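Pyridine nucleotide-disulphide oxidoreductase dimerisation region (Escherichia coli BL21, PDB 6KYY) is a flavin-dependent disulfide reductase induced by hypochlorous acid that binds FAD and copper(II) and probably helps the cell resist reactive chlorine species. Local coordinates at the interface of chains A and B. Numbering follows the deposited sequence. Chains: chain A/B, Pyridine nucleotide-disulphide oxidoreductase dimerisation region.

The interface of chains A and B. Residues chain A 429-431; chain B 336, 411, 414-415, 418.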
ATOM      1  N   GLN A 429      -4.073  12.232 -11.252  1.00 20.92           N
ATOM      2  CA  GLN A 429      -4.934  11.692 -10.209  1.00 21.49           C
ATOM      3  C   GLN A 429      -4.657  12.347  -8.863  1.00 19.95           C
ATOM      4  O   GLN A 429      -3.511  12.666  -8.530  1.00 20.99           O
ATOM      5  CB  GLN A 429      -4.750  10.180 -10.089  1.00 17.77           C
ATOM      6  CG  GLN A 429      -5.820   9.500  -9.256  1.00 10.15           C
ATOM      7  CD  GLN A 429      -7.214   9.995  -9.587  1.00 23.92           C
ATOM      8  OE1 GLN A 429      -7.761  10.858  -8.900  1.00 29.41           O
ATOM      9  NE2 GLN A 429      -7.797   9.450 -10.648  1.00 32.43           N
ATOM     10  N   ILE A 430      -5.721  12.543  -8.088  1.00 14.14           N
ATOM     11  CA  ILE A 430      -5.618  13.004  -6.708  1.00 14.97           C
ATOM     12  C   ILE A 430      -5.468  11.757  -5.841  1.00 22.40           C
ATOM     13  O   ILE A 430      -6.437  11.042  -5.583  1.00 20.76           O
ATOM     14  CB  ILE A 430      -6.831  13.841  -6.296  1.00 11.18           C
ATOM     15  CG1 ILE A 430      -6.835  15.183  -7.030  1.00  8.77           C
ATOM     16  CG2 ILE A 430      -6.839  14.070  -4.797  1.00 11.32           C
ATOM     17  CD1 ILE A 430      -7.978  16.091  -6.624  1.00  4.63           C
ATOM     18  N   PHE A 431      -4.241  11.487  -5.405  1.00 18.15           N
ATOM     19  CA  PHE A 431      -3.947  10.339  -4.564  1.00 20.37           C
ATOM     20  C   PHE A 431      -3.955  10.758  -3.095  1.00 21.53           C
ATOM     21  O   PHE A 431      -4.191  11.919  -2.752  1.00 26.18           O
ATOM     22  CB  PHE A 431      -2.602   9.722  -4.952  1.00 18.10           C
ATOM     23  CG  PHE A 431      -2.651   8.895  -6.207  1.00 22.79           C
ATOM     24  CD1 PHE A 431      -3.256   7.649  -6.210  1.00 24.84           C
ATOM     25  CD2 PHE A 431      -2.086   9.362  -7.383  1.00 20.23           C
ATOM     26  CE1 PHE A 431      -3.299   6.885  -7.362  1.00 15.74           C
ATOM     27  CE2 PHE A 431      -2.125   8.604  -8.537  1.00 15.09           C
ATOM     28  CZ  PHE A 431      -2.734   7.365  -8.527  1.00 21.18           C
TER
ATOM     29  N   PRO B 336     -10.583  11.652  -1.505  1.00 13.66           N
ATOM     30  CA  PRO B 336     -10.269  10.730  -0.413  1.00 19.63           C
ATOM     31  C   PRO B 336      -9.405  11.375   0.663  1.00 17.14           C
ATOM     32  O   PRO B 336      -8.738  12.389   0.447  1.00 21.28           O
ATOM     33  CB  PRO B 336      -9.503   9.608  -1.125  1.00 14.52           C
ATOM     34  CG  PRO B 336      -8.795  10.314  -2.241  1.00 23.86           C
ATOM     35  CD  PRO B 336      -9.638  11.516  -2.628  1.00 16.56           C
ATOM     36  N   ASN B 411      -7.058   4.427  -2.859  1.00 12.93           N
ATOM     37  CA  ASN B 411      -6.955   4.988  -4.198  1.00  8.24           C
ATOM     38  C   ASN B 411      -7.511   4.045  -5.258  1.00 21.00           C
ATOM     39  O   ASN B 411      -7.882   4.504  -6.342  1.00 19.21           O
ATOM     40  CB  ASN B 411      -5.498   5.334  -4.512  1.00 17.33           C
ATOM     41  CG  ASN B 411      -4.887   6.276  -3.489  1.00 15.28           C
ATOM     42  OD1 ASN B 411      -5.285   7.436  -3.379  1.00 16.17           O
ATOM     43  ND2 ASN B 411      -3.912   5.779  -2.738  1.00 15.55           N
ATOM     44  N   LYS B 414     -11.353   4.761  -5.026  1.00 12.46           N
ATOM     45  CA  LYS B 414     -11.640   6.049  -5.648  1.00 12.59           C
ATOM     46  C   LYS B 414     -11.549   5.969  -7.165  1.00 21.05           C
ATOM     47  O   LYS B 414     -12.225   6.728  -7.870  1.00 16.85           O
ATOM     48  CB  LYS B 414     -10.677   7.110  -5.114  1.00  7.53           C
ATOM     49  CG  LYS B 414     -11.002   8.526  -5.550  1.00 15.83           C
ATOM     50  CD  LYS B 414      -9.833   9.157  -6.285  1.00 18.91           C
ATOM     51  CE  LYS B 414      -9.934  10.669  -6.263  1.00 12.53           C
ATOM     52  NZ  LYS B 414     -11.313  11.122  -6.591  1.00 20.08           N
ATOM     53  N   MET B 415     -10.730   5.051  -7.680  1.00 18.68           N
ATOM     54  CA  MET B 415     -10.551   4.917  -9.121  1.00 22.41           C
ATOM     55  C   MET B 415     -11.871   4.601  -9.818  1.00 28.45           C
ATOM     56  O   MET B 415     -12.338   5.364 -10.670  1.00 23.43           O
ATOM     57  CB  MET B 415      -9.515   3.831  -9.410  1.00 27.32           C
ATOM     58  CG  MET B 415      -8.093   4.333  -9.526  1.00 37.65           C
ATOM     59  SD  MET B 415      -7.760   5.061 -11.136  1.00 51.09           S
ATOM     60  CE  MET B 415      -6.581   6.326 -10.678  1.00 30.71           C
ATOM     61  N   ASP B 418     -14.724   7.265  -9.565  1.00 18.35           N
ATOM     62  CA  ASP B 418     -14.610   8.382 -10.496  1.00 20.08           C
ATOM     63  C   ASP B 418     -15.011   7.965 -11.906  1.00 24.25           C
ATOM     64  O   ASP B 418     -15.672   8.728 -12.620  1.00 27.39           O
ATOM     65  CB  ASP B 418     -13.182   8.930 -10.485  1.00 14.31           C
ATOM     66  CG  ASP B 418     -12.888   9.768  -9.257  1.00 27.10           C
ATOM     67  OD1 ASP B 418     -11.696  10.016  -8.977  1.00 20.60           O
ATOM     68  OD2 ASP B 418     -13.848  10.182  -8.573  1.00 16.69           O
TER
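A:Gln429 lies against B:Met415 and B:Lys414, two neighbours on helix 406-418 of chain B, while A:Phe431, two residues further along the same loop, meets B:Asn411 one helical turn back. This is one patch of the two-fold dimer interface expected of the pyridine nucleotide-disulphide oxidoreductase family, made within the dimerisation region; the centre of the patch is about 21 Å from the active-site B:His433.

The denser packing is around A:Gln429 and the phenyl ring. CG of A:Gln429 is anti to the backbone N (chi1 -167°), and the bend at chi2 turns the amide back over its own loop, where OE1 accepts a hydrogen bond from the backbone N of A:Ile430 at 2.8 Å. That bond is bent, with the donor tilted from the carbonyl plane, but it should help hold the amide's rotation. The side chains of A:Gln429 and B:Met415 run antiparallel, and the methyl CE of B:Met415 lies 3.6 Å from CG of A:Gln429 and also touches the NE2 end. The CD-CE stretch of B:Lys414 lies alongside two oxygens in van der Waals contact, CE being 3.4 Å from OE1 of A:Gln429 and 3.6 Å from the carbonyl O of A:Ile430. On the A side, CG of A:Gln429 sits over the rim of one face of the A:Phe431 ring. B:Asn411 comes to the ring's edge instead: its CB lies in the ring plane, and CG of B:Asn411 is 3.5 Å from CD1 of A:Phe431, with amide and ring planes 73° apart.

The fit is looser at two margins. At one end, CG of B:Pro336 comes no nearer than 4.2 Å to the carbonyl O of A:Ile430; at the other, OD1 of B:Asp418 is 4.0 Å from OE1 of A:Gln429. The ammonium of B:Lys414 turns back to its own chain, where NZ forms a salt bridge to the syn lone pair of B:Asp418 OD1 at 2.7 Å.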